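Local coordinates for GGDEF and EAL domain-containing protein (Vibrio cholerae O1 str. 2010EL-1786, PDB 6PWK) that binds the second messenger cyclic di-GMP as a receptor and probably takes part in controlling large adhesins and biofilm formation in the cholera bacterium, at residues 45-50 with 138-143; 188-193 with 221-226; 386-391 with 408-413. One frame throughout, in Å; residues are numbered along the deposited sequence.

Interaction 1: 45-50 with 138-143; sequences GGVAIL and GVVSNK
V47 and V140 face each other as a hydrogen-bonded pair of two antiparallel strands. V47 N donates to V140 O at 2.8 Å, and V140 N returns a bond of 2.7 Å to V47 O. The two side chains lie side by side and point the same way, with CG1 of V47 3.6 Å from CG2 of V140. Both rest on L155 of helix 148-164, while V47 also reaches Y31 and L35 of helix 28-41.

Two residues further along, G138 pairs with I49 in the same fashion: I49 N to G138 O is 2.7 Å and G138 N to I49 O is 2.9 Å. With CG1 of I49 anti to its backbone N (chi1 -176°), CG2 is the branch that packs over the backbone of G138, 3.6 Å from G138 O. The I49 side chain also touches a cyclic di-GMP bound to the GGDEF domain. A48 CB and V139 CG1 meet at 3.6 Å on the other face, beside M101 and Y170.

The paired amides thus satisfy one another within a buried, aliphatic setting, so the bonds of the central sheet are made internally, and the face with V47, V140 and I49 packs on helices and ligand.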
loop_
_atom_site.group_PDB
_atom_site.type_symbol
_atom_site.label_atom_id
_atom_site.label_comp_id
_atom_site.label_asym_id
_atom_site.label_seq_id
_atom_site.Cartn_x
_atom_site.Cartn_y
_atom_site.Cartn_z
ATOM N N GLY A 45 35.365 13.852 4.601
ATOM C CA GLY A 45 34.771 12.902 5.508
ATOM C C GLY A 45 33.902 11.924 4.753
ATOM O O GLY A 45 34.039 11.752 3.543
ATOM N N GLY A 46 32.991 11.278 5.487
ATOM C CA GLY A 46 32.123 10.279 4.912
ATOM C C GLY A 46 30.683 10.465 5.350
ATOM O O GLY A 46 30.370 11.267 6.234
ATOM N N VAL A 47 29.808 9.693 4.710
ATOM C CA VAL A 47 28.374 9.761 4.946
ATOM C C VAL A 47 27.822 8.343 4.854
ATOM O O VAL A 47 28.323 7.510 4.091
ATOM C CB VAL A 47 27.692 10.727 3.942
ATOM C CG1 VAL A 47 27.282 10.014 2.659
ATOM C CG2 VAL A 47 26.522 11.431 4.582
ATOM N N ALA A 48 26.805 8.056 5.664
ATOM C CA ALA A 48 26.298 6.697 5.792
ATOM C C ALA A 48 24.789 6.712 5.977
ATOM O O ALA A 48 24.216 7.687 6.470
ATOM C CB ALA A 48 26.956 5.958 6.965
ATOM N N ILE A 49 24.152 5.611 5.576
ATOM C CA ILE A 49 22.715 5.427 5.730
ATOM C C ILE A 49 22.466 4.019 6.263
ATOM O O ILE A 49 23.070 3.051 5.788
ATOM C CB ILE A 49 21.953 5.660 4.410
ATOM C CG1 ILE A 49 20.443 5.561 4.635
ATOM C CG2 ILE A 49 22.402 4.684 3.327
ATOM C CD1 ILE A 49 19.625 5.871 3.403
ATOM N N LEU A 50 21.594 3.915 7.261
ATOM C CA LEU A 50 21.242 2.646 7.881
ATOM C C LEU A 50 19.739 2.457 7.772
ATOM O O LEU A 50 18.971 3.307 8.233
ATOM C CB LEU A 50 21.678 2.616 9.349
ATOM C CG LEU A 50 21.179 1.426 10.169
ATOM C CD1 LEU A 50 21.862 0.147 9.721
ATOM C CD2 LEU A 50 21.388 1.661 11.659
ATOM N N GLY A 138 24.720 1.333 4.187
ATOM C CA GLY A 138 25.480 1.862 3.070
ATOM C C GLY A 138 26.310 3.049 3.532
ATOM O O GLY A 138 25.806 3.938 4.223
ATOM N N VAL A 139 27.587 3.039 3.160
ATOM C CA VAL A 139 28.522 4.090 3.541
ATOM C C VAL A 139 29.248 4.568 2.291
ATOM O O VAL A 139 29.612 3.763 1.425
ATOM C CB VAL A 139 29.524 3.608 4.615
ATOM C CG1 VAL A 139 28.787 3.108 5.849
ATOM C CG2 VAL A 139 30.417 2.512 4.076
ATOM N N VAL A 140 29.428 5.884 2.176
ATOM C CA VAL A 140 30.215 6.468 1.096
ATOM C C VAL A 140 31.198 7.465 1.691
ATOM O O VAL A 140 30.890 8.151 2.673
ATOM C CB VAL A 140 29.338 7.133 0.003
ATOM C CG1 VAL A 140 27.897 6.659 0.081
ATOM C CG2 VAL A 140 29.429 8.657 0.048
ATOM N N SER A 141 32.394 7.514 1.113
ATOM C CA SER A 141 33.420 8.473 1.493
ATOM C C SER A 141 33.519 9.540 0.412
ATOM O O SER A 141 33.657 9.218 -0.773
ATOM C CB SER A 141 34.774 7.790 1.682
ATOM O OG SER A 141 35.302 7.357 0.442
ATOM N N ASN A 142 33.448 10.803 0.821
ATOM C CA ASN A 142 33.510 11.920 -0.113
ATOM C C ASN A 142 34.974 12.244 -0.374
ATOM O O ASN A 142 35.644 12.863 0.456
ATOM C CB ASN A 142 32.759 13.130 0.435
ATOM C CG ASN A 142 32.348 14.101 -0.654
ATOM O OD1 ASN A 142 32.106 13.706 -1.793
ATOM N ND2 ASN A 142 32.265 15.381 -0.307
ATOM N N LYS A 143 35.477 11.816 -1.531
ATOM C CA LYS A 143 36.845 12.094 -1.950
ATOM C C LYS A 143 36.902 13.014 -3.164
ATOM O O LYS A 143 37.982 13.218 -3.727
ATOM C CB LYS A 143 37.589 10.785 -2.232
ATOM C CG LYS A 143 37.603 9.814 -1.054
ATOM C CD LYS A 143 38.756 8.826 -1.163
ATOM C CE LYS A 143 38.702 7.767 -0.070
ATOM N NZ LYS A 143 37.794 6.639 -0.420
#

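Interaction 2: 188-193 with 221-226; sequences KTLVEE and SAFEKD. With C2E (9,9'-[(2R,3R,3aS,5S,7aR,9R,10R,10aS,12S,14aR)-3,5,10,12-tetrahydroxy-5,12-dioxidooctahydro-2H,7H-difuro[3,2-d:3',2'-j][1,3,7,9,2,8]tetraoxadiphosphacyclododecine-2,9-diyl]bis(2-amino-1,9-dihydro-6H-purin-6-one)), chain C.
L190 enters the contact from helix 184-197 and drops onto F223 and K225 of the strand. Its CB is directed at the strand, and CG stands anti to the backbone N (chi1 179°). That carbon meets the F223 ring obliquely, 3.7 Å from CE1. From there the side chain forks. CD2 lies in the ring plane at the edge, 3.8 Å from F223 CZ, whereas CD1 passes to the lysine and rests 3.5 Å from K225 CD. V191 adds a looser touch on the ring, its CG2 4.3 Å from F223 CE2. The ring also stacks with Y230, and F200 and F235 meet it too.

Beyond the leucine, K225 runs on fully extended to E193, whose side chain it crosses at about a right angle. K225 NZ forms a salt bridge with E193 OE2 at 3.1 Å, arriving on the syn side, 26° out of the carboxylate plane. Charge therefore closes the more exposed margin of an apolar core.

Earlier on the same strand, S221 reads a guanine of cyclic di-GMP along its Hoogsteen edge: the backbone N donates to N71 at 3.2 Å, and OG donates to O61 at 2.6 Å. Helix 184-197 precedes the antiparallel pair 200-209 and 214-225 and crosses the second of these at 91° here, as part of the opening of the TIM-barrel-like EAL fold.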
loop_
_atom_site.group_PDB
_atom_site.type_symbol
_atom_site.label_atom_id
_atom_site.label_comp_id
_atom_site.label_asym_id
_atom_site.label_seq_id
_atom_site.Cartn_x
_atom_site.Cartn_y
_atom_site.Cartn_z
ATOM N N LYS A 188 15.207 3.858 -13.407
ATOM C CA LYS A 188 13.981 3.424 -14.066
ATOM C C LYS A 188 13.932 3.905 -15.511
ATOM O O LYS A 188 13.541 3.152 -16.411
ATOM C CB LYS A 188 12.763 3.926 -13.292
ATOM C CG LYS A 188 11.434 3.509 -13.897
ATOM C CD LYS A 188 10.279 4.271 -13.272
ATOM C CE LYS A 188 8.976 3.988 -14.001
ATOM N NZ LYS A 188 7.958 5.043 -13.736
ATOM N N THR A 189 14.333 5.156 -15.753
ATOM C CA THR A 189 14.358 5.671 -17.119
ATOM C C THR A 189 15.324 4.877 -17.991
ATOM O O THR A 189 15.015 4.565 -19.147
ATOM C CB THR A 189 14.736 7.154 -17.118
ATOM O OG1 THR A 189 13.819 7.883 -16.293
ATOM C CG2 THR A 189 14.693 7.721 -18.529
ATOM N N LEU A 190 16.497 4.534 -17.450
ATOM C CA LEU A 190 17.474 3.775 -18.224
ATOM C C LEU A 190 16.952 2.384 -18.559
ATOM O O LEU A 190 17.133 1.904 -19.685
ATOM C CB LEU A 190 18.795 3.686 -17.461
ATOM C CG LEU A 190 19.914 2.902 -18.151
ATOM C CD1 LEU A 190 20.236 3.517 -19.499
ATOM C CD2 LEU A 190 21.156 2.837 -17.276
ATOM N N VAL A 191 16.294 1.726 -17.601
ATOM C CA VAL A 191 15.726 0.404 -17.859
ATOM C C VAL A 191 14.637 0.489 -18.922
ATOM O O VAL A 191 14.574 -0.346 -19.834
ATOM C CB VAL A 191 15.197 -0.218 -16.554
ATOM C CG1 VAL A 191 14.558 -1.570 -16.830
ATOM C CG2 VAL A 191 16.318 -0.356 -15.544
ATOM N N GLU A 192 13.761 1.493 -18.821
ATOM C CA GLU A 192 12.763 1.710 -19.864
ATOM C C GLU A 192 13.426 1.942 -21.215
ATOM O O GLU A 192 12.946 1.458 -22.246
ATOM C CB GLU A 192 11.869 2.898 -19.505
ATOM C CG GLU A 192 11.003 2.696 -18.275
ATOM C CD GLU A 192 10.258 3.957 -17.883
ATOM O OE1 GLU A 192 9.211 3.849 -17.212
ATOM O OE2 GLU A 192 10.719 5.059 -18.253
ATOM N N GLU A 193 14.532 2.688 -21.226
ATOM C CA GLU A 193 15.285 2.883 -22.459
ATOM C C GLU A 193 15.848 1.562 -22.967
ATOM O O GLU A 193 15.786 1.268 -24.167
ATOM C CB GLU A 193 16.400 3.900 -22.223
ATOM C CG GLU A 193 17.081 4.409 -23.477
ATOM C CD GLU A 193 18.178 5.408 -23.171
ATOM O OE1 GLU A 193 18.747 5.981 -24.123
ATOM O OE2 GLU A 193 18.471 5.622 -21.975
ATOM N N SER A 221 19.314 -11.623 -16.518
ATOM C CA SER A 221 19.099 -10.505 -17.422
ATOM C C SER A 221 20.131 -9.412 -17.180
ATOM O O SER A 221 20.477 -9.105 -16.035
ATOM C CB SER A 221 17.687 -9.934 -17.259
ATOM O OG SER A 221 16.705 -10.913 -17.557
ATOM N N ALA A 222 20.621 -8.835 -18.274
ATOM C CA ALA A 222 21.502 -7.679 -18.235
ATOM C C ALA A 222 21.271 -6.869 -19.502
ATOM O O ALA A 222 20.664 -7.347 -20.462
ATOM C CB ALA A 222 22.975 -8.092 -18.115
ATOM N N PHE A 223 21.752 -5.628 -19.494
ATOM C CA PHE A 223 21.673 -4.798 -20.687
ATOM C C PHE A 223 22.915 -3.924 -20.766
ATOM O O PHE A 223 23.620 -3.719 -19.775
ATOM C CB PHE A 223 20.399 -3.940 -20.709
ATOM C CG PHE A 223 20.368 -2.860 -19.665
ATOM C CD1 PHE A 223 20.865 -1.594 -19.941
ATOM C CD2 PHE A 223 19.827 -3.102 -18.415
ATOM C CE1 PHE A 223 20.830 -0.596 -18.986
ATOM C CE2 PHE A 223 19.789 -2.107 -17.455
ATOM C CZ PHE A 223 20.292 -0.854 -17.742
ATOM N N GLU A 224 23.170 -3.406 -21.964
ATOM C CA GLU A 224 24.364 -2.618 -22.230
ATOM C C GLU A 224 23.987 -1.342 -22.970
ATOM O O GLU A 224 23.203 -1.379 -23.924
ATOM C CB GLU A 224 25.387 -3.430 -23.035
ATOM C CG GLU A 224 25.919 -4.638 -22.280
ATOM C CD GLU A 224 26.979 -5.404 -23.044
ATOM O OE1 GLU A 224 27.247 -6.565 -22.675
ATOM O OE2 GLU A 224 27.544 -4.848 -24.008
ATOM N N LYS A 225 24.544 -0.219 -22.521
ATOM C CA LYS A 225 24.372 1.073 -23.171
ATOM C C LYS A 225 25.735 1.731 -23.310
ATOM O O LYS A 225 26.442 1.907 -22.313
ATOM C CB LYS A 225 23.422 1.978 -22.384
ATOM C CG LYS A 225 23.198 3.334 -23.034
ATOM C CD LYS A 225 22.534 4.310 -22.081
ATOM C CE LYS A 225 22.065 5.560 -22.806
ATOM N NZ LYS A 225 21.451 6.542 -21.872
ATOM N N ASP A 226 26.096 2.091 -24.542
ATOM C CA ASP A 226 27.367 2.753 -24.840
ATOM C C ASP A 226 28.552 1.956 -24.296
ATOM O O ASP A 226 29.448 2.491 -23.639
ATOM C CB ASP A 226 27.376 4.185 -24.301
ATOM C CG ASP A 226 26.344 5.070 -24.975
ATOM O OD1 ASP A 226 26.130 4.915 -26.196
ATOM O OD2 ASP A 226 25.747 5.922 -24.284
HETATM P P1 C2E C . 20.203 -14.732 -8.120
HETATM O O2P C2E C . 18.863 -15.415 -8.169
HETATM O O1P C2E C . 20.868 -15.271 -6.886
HETATM O "O5'" C2E C . 21.171 -15.203 -9.354
HETATM C "C5'" C2E C . 22.437 -15.682 -9.046
HETATM C "C4'" C2E C . 23.417 -14.488 -9.210
HETATM O "O4'" C2E C . 24.615 -14.828 -8.835
HETATM C "C3'" C2E C . 23.592 -14.119 -10.695
HETATM O "O3'" C2E C . 24.186 -12.913 -10.727
HETATM C "C2'" C2E C . 24.621 -15.173 -11.129
HETATM O "O2'" C2E C . 25.263 -14.765 -12.411
HETATM C "C1'" C2E C . 25.494 -15.016 -10.175
HETATM N N9 C2E C . 26.427 -16.062 -9.840
HETATM C C8 C2E C . 25.840 -17.096 -10.492
HETATM N N7 C2E C . 26.611 -18.189 -10.261
HETATM C C5 C2E C . 27.630 -17.839 -9.485
HETATM C C6 C2E C . 28.822 -18.595 -8.872
HETATM O O6 C2E C . 28.992 -19.751 -9.063
HETATM N N1 C2E C . 29.763 -17.893 -8.053
HETATM C C2 C2E C . 29.619 -16.486 -7.779
HETATM N N2 C2E C . 30.546 -15.722 -6.950
HETATM N N3 C2E C . 28.479 -15.805 -8.369
HETATM C C4 C2E C . 27.499 -16.522 -9.224
HETATM P P11 C2E C . 23.389 -11.830 -11.699
HETATM O O21 C2E C . 23.382 -12.084 -13.183
HETATM O O11 C2E C . 24.098 -10.511 -11.525
HETATM O O5A C2E C . 21.916 -11.746 -10.957
HETATM C C5A C2E C . 21.964 -11.031 -9.753
HETATM C C4A C2E C . 20.606 -10.896 -9.195
HETATM O O4A C2E C . 19.895 -10.113 -9.961
HETATM C C3A C2E C . 19.830 -12.391 -9.160
HETATM O O3A C2E C . 20.122 -13.097 -7.866
HETATM C C2A C2E C . 18.634 -12.146 -9.250
HETATM O O2A C2E C . 18.040 -11.942 -7.880
HETATM C C1A C2E C . 18.550 -10.782 -10.130
HETATM N N91 C2E C . 18.304 -11.062 -11.389
HETATM C C81 C2E C . 19.142 -11.465 -12.356
HETATM N N71 C2E C . 18.395 -11.613 -13.466
HETATM C C51 C2E C . 17.134 -11.306 -13.174
HETATM C C61 C2E C . 15.863 -11.288 -14.014
HETATM O O61 C2E C . 15.934 -11.594 -15.151
HETATM N N11 C2E C . 14.608 -10.910 -13.441
HETATM C C21 C2E C . 14.535 -10.539 -12.055
HETATM N N21 C2E C . 13.256 -10.155 -11.476
HETATM N N31 C2E C . 15.761 -10.562 -11.257
HETATM C C41 C2E C . 17.067 -10.957 -11.865
#

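Interaction 3: 386-391 with 408-413; sequences TTIASR and VFQGFI. With C2E (9,9'-[(2R,3R,3aS,5S,7aR,9R,10R,10aS,12S,14aR)-3,5,10,12-tetrahydroxy-5,12-dioxidooctahydro-2H,7H-difuro[3,2-d:3',2'-j][1,3,7,9,2,8]tetraoxadiphosphacyclododecine-2,9-diyl]bis(2-amino-1,9-dihydro-6H-purin-6-one)), chain C.
The F409 ring is met obliquely by A389, whose CB comes within 3.8 Å of CD2. The other two flat groups lie on cyclic di-GMP: the F412 ring on a guanine, the R391 guanidinium on the sugar and phosphate. C6 of the base sits 3.3 Å above the F412 ring plane, offset toward the rim; on the opposite face of the base lies R391 CG, 3.3 Å from C5. The R391 chain is bent at chi2 and chi3, and its guanidinium has the sugar O4' over one face and O1P in plane at its edge, where NH1 makes a weak bond of 2.7 Å. F412 N donates to O6 of the base at 2.8 Å.

Behind the pocket the two segments pair briefly as parallel strands. A389 N donates to V408 O at 3.0 Å, and V408 CG2 packs against both branches of I388, 3.6 Å from CG1 and from CG2. Q410 NE2 bonds Q205 and the magnesium ligand E218, and OE1 bonds K355.

Helix 395-402 links the strands as a beta-alpha-beta unit and covers A389 and F409, while I388 meets F215 and H216. Strand 386-389 also pairs with 353-356, and 408-409 with 200-209, closing the EAL barrel.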
loop_
_atom_site.group_PDB
_atom_site.type_symbol
_atom_site.label_atom_id
_atom_site.label_comp_id
_atom_site.label_asym_id
_atom_site.label_seq_id
_atom_site.Cartn_x
_atom_site.Cartn_y
_atom_site.Cartn_z
ATOM N N THR A 386 12.599 -30.921 -4.835
ATOM C CA THR A 386 13.983 -30.931 -5.283
ATOM C C THR A 386 14.758 -29.792 -4.631
ATOM O O THR A 386 14.298 -28.648 -4.608
ATOM C CB THR A 386 14.041 -30.807 -6.806
ATOM O OG1 THR A 386 13.272 -31.856 -7.405
ATOM C CG2 THR A 386 15.475 -30.892 -7.296
ATOM N N THR A 387 15.934 -30.105 -4.094
ATOM C CA THR A 387 16.817 -29.101 -3.521
ATOM C C THR A 387 17.929 -28.770 -4.505
ATOM O O THR A 387 18.495 -29.662 -5.144
ATOM C CB THR A 387 17.426 -29.577 -2.200
ATOM O OG1 THR A 387 18.247 -30.726 -2.439
ATOM C CG2 THR A 387 16.331 -29.931 -1.209
ATOM N N ILE A 388 18.238 -27.482 -4.622
ATOM C CA ILE A 388 19.245 -26.992 -5.555
ATOM C C ILE A 388 20.228 -26.125 -4.782
ATOM O O ILE A 388 19.830 -25.131 -4.164
ATOM C CB ILE A 388 18.619 -26.195 -6.712
ATOM C CG1 ILE A 388 17.574 -27.041 -7.446
ATOM C CG2 ILE A 388 19.698 -25.702 -7.666
ATOM C CD1 ILE A 388 16.894 -26.321 -8.590
ATOM N N ALA A 389 21.504 -26.501 -4.811
ATOM C CA ALA A 389 22.549 -25.653 -4.259
ATOM C C ALA A 389 22.868 -24.528 -5.235
ATOM O O ALA A 389 22.815 -24.703 -6.454
ATOM C CB ALA A 389 23.808 -26.465 -3.960
ATOM N N SER A 390 23.204 -23.364 -4.686
ATOM C CA SER A 390 23.288 -22.137 -5.464
ATOM C C SER A 390 24.679 -21.529 -5.376
ATOM O O SER A 390 25.287 -21.491 -4.300
ATOM C CB SER A 390 22.244 -21.117 -4.985
ATOM O OG SER A 390 22.328 -19.906 -5.715
ATOM N N ARG A 391 25.170 -21.053 -6.524
ATOM C CA ARG A 391 26.411 -20.282 -6.614
ATOM C C ARG A 391 27.611 -21.076 -6.094
ATOM O O ARG A 391 28.429 -20.580 -5.317
ATOM C CB ARG A 391 26.264 -18.937 -5.895
ATOM C CG ARG A 391 25.669 -17.862 -6.799
ATOM C CD ARG A 391 24.616 -16.985 -6.136
ATOM N NE ARG A 391 25.184 -15.782 -5.535
ATOM C CZ ARG A 391 24.536 -14.626 -5.425
ATOM N NH1 ARG A 391 23.298 -14.512 -5.886
ATOM N NH2 ARG A 391 25.128 -13.582 -4.865
ATOM N N VAL A 408 20.610 -31.380 -7.013
ATOM C CA VAL A 408 21.179 -30.713 -8.176
ATOM C C VAL A 408 21.968 -29.493 -7.713
ATOM O O VAL A 408 21.710 -28.926 -6.646
ATOM C CB VAL A 408 20.090 -30.327 -9.211
ATOM C CG1 VAL A 408 18.749 -30.932 -8.830
ATOM C CG2 VAL A 408 19.970 -28.826 -9.378
ATOM N N PHE A 409 22.954 -29.102 -8.523
ATOM C CA PHE A 409 23.877 -28.030 -8.183
ATOM C C PHE A 409 23.937 -27.016 -9.316
ATOM O O PHE A 409 23.700 -27.344 -10.481
ATOM C CB PHE A 409 25.285 -28.579 -7.899
ATOM C CG PHE A 409 25.311 -29.682 -6.879
ATOM C CD1 PHE A 409 25.040 -30.991 -7.246
ATOM C CD2 PHE A 409 25.608 -29.410 -5.554
ATOM C CE1 PHE A 409 25.060 -32.007 -6.309
ATOM C CE2 PHE A 409 25.633 -30.423 -4.614
ATOM C CZ PHE A 409 25.357 -31.721 -4.992
ATOM N N GLN A 410 24.267 -25.776 -8.959
ATOM C CA GLN A 410 24.343 -24.680 -9.914
ATOM C C GLN A 410 25.481 -23.755 -9.513
ATOM O O GLN A 410 25.712 -23.526 -8.323
ATOM C CB GLN A 410 23.015 -23.906 -9.976
ATOM C CG GLN A 410 22.943 -22.858 -11.077
ATOM C CD GLN A 410 21.609 -22.131 -11.111
ATOM O OE1 GLN A 410 20.652 -22.535 -10.450
ATOM N NE2 GLN A 410 21.544 -21.051 -11.881
ATOM N N GLY A 411 26.189 -23.234 -10.498
ATOM C CA GLY A 411 27.285 -22.325 -10.229
ATOM C C GLY A 411 28.358 -22.435 -11.294
ATOM O O GLY A 411 28.230 -23.168 -12.272
ATOM N N PHE A 412 29.438 -21.681 -11.068
ATOM C CA PHE A 412 30.517 -21.611 -12.048
ATOM C C PHE A 412 31.310 -22.910 -12.117
ATOM O O PHE A 412 31.887 -23.224 -13.164
ATOM C CB PHE A 412 31.443 -20.437 -11.723
ATOM C CG PHE A 412 30.794 -19.089 -11.886
ATOM C CD1 PHE A 412 29.753 -18.910 -12.784
ATOM C CD2 PHE A 412 31.223 -18.002 -11.142
ATOM C CE1 PHE A 412 29.154 -17.672 -12.937
ATOM C CE2 PHE A 412 30.627 -16.761 -11.291
ATOM C CZ PHE A 412 29.591 -16.598 -12.189
ATOM N N ILE A 413 31.352 -23.677 -11.025
ATOM C CA ILE A 413 32.090 -24.935 -11.047
ATOM C C ILE A 413 31.343 -26.017 -11.817
ATOM O O ILE A 413 31.974 -26.947 -12.334
ATOM C CB ILE A 413 32.411 -25.419 -9.622
ATOM C CG1 ILE A 413 33.566 -26.423 -9.660
ATOM C CG2 ILE A 413 31.176 -26.014 -8.956
ATOM C CD1 ILE A 413 33.535 -27.443 -8.553
HETATM P P1 C2E C . 20.203 -14.732 -8.120
HETATM O O2P C2E C . 18.863 -15.415 -8.169
HETATM O O1P C2E C . 20.868 -15.271 -6.886
HETATM O "O5'" C2E C . 21.171 -15.203 -9.354
HETATM C "C5'" C2E C . 22.437 -15.682 -9.046
HETATM C "C4'" C2E C . 23.417 -14.488 -9.210
HETATM O "O4'" C2E C . 24.615 -14.828 -8.835
HETATM C "C3'" C2E C . 23.592 -14.119 -10.695
HETATM O "O3'" C2E C . 24.186 -12.913 -10.727
HETATM C "C2'" C2E C . 24.621 -15.173 -11.129
HETATM O "O2'" C2E C . 25.263 -14.765 -12.411
HETATM C "C1'" C2E C . 25.494 -15.016 -10.175
HETATM N N9 C2E C . 26.427 -16.062 -9.840
HETATM C C8 C2E C . 25.840 -17.096 -10.492
HETATM N N7 C2E C . 26.611 -18.189 -10.261
HETATM C C5 C2E C . 27.630 -17.839 -9.485
HETATM C C6 C2E C . 28.822 -18.595 -8.872
HETATM O O6 C2E C . 28.992 -19.751 -9.063
HETATM N N1 C2E C . 29.763 -17.893 -8.053
HETATM C C2 C2E C . 29.619 -16.486 -7.779
HETATM N N2 C2E C . 30.546 -15.722 -6.950
HETATM N N3 C2E C . 28.479 -15.805 -8.369
HETATM C C4 C2E C . 27.499 -16.522 -9.224
HETATM P P11 C2E C . 23.389 -11.830 -11.699
HETATM O O21 C2E C . 23.382 -12.084 -13.183
HETATM O O11 C2E C . 24.098 -10.511 -11.525
HETATM O O5A C2E C . 21.916 -11.746 -10.957
HETATM C C5A C2E C . 21.964 -11.031 -9.753
HETATM C C4A C2E C . 20.606 -10.896 -9.195
HETATM O O4A C2E C . 19.895 -10.113 -9.961
HETATM C C3A C2E C . 19.830 -12.391 -9.160
HETATM O O3A C2E C . 20.122 -13.097 -7.866
HETATM C C2A C2E C . 18.634 -12.146 -9.250
HETATM O O2A C2E C . 18.040 -11.942 -7.880
HETATM C C1A C2E C . 18.550 -10.782 -10.130
HETATM N N91 C2E C . 18.304 -11.062 -11.389
HETATM C C81 C2E C . 19.142 -11.465 -12.356
HETATM N N71 C2E C . 18.395 -11.613 -13.466
HETATM C C51 C2E C . 17.134 -11.306 -13.174
HETATM C C61 C2E C . 15.863 -11.288 -14.014
HETATM O O61 C2E C . 15.934 -11.594 -15.151
HETATM N N11 C2E C . 14.608 -10.910 -13.441
HETATM C C21 C2E C . 14.535 -10.539 -12.055
HETATM N N21 C2E C . 13.256 -10.155 -11.476
HETATM N N31 C2E C . 15.761 -10.562 -11.257
HETATM C C41 C2E C . 17.067 -10.957 -11.865
#

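In the fold
Interaction 1 belongs to the GGDEF domain; interactions 2 and 3 share the EAL domain and its sheet, and their nearest atoms are about 11 Å apart. All three are mainly buried, but interaction 2 ends in partly exposed charges. Backbone pairing dominates interaction 1, antiparallel and regular, and weakens in interaction 3, where parallel strands soon give way to loop. Interaction 2 has no backbone bonds between its segments and relies on side chains joining helix to strand. Segments 221-226 and 408-413 hold different guanines of one cyclic di-GMP, one by hydrogen bonds at its edge, the other by stacking together with a backbone bond to O6; I49 of interaction 1 touches another bound copy.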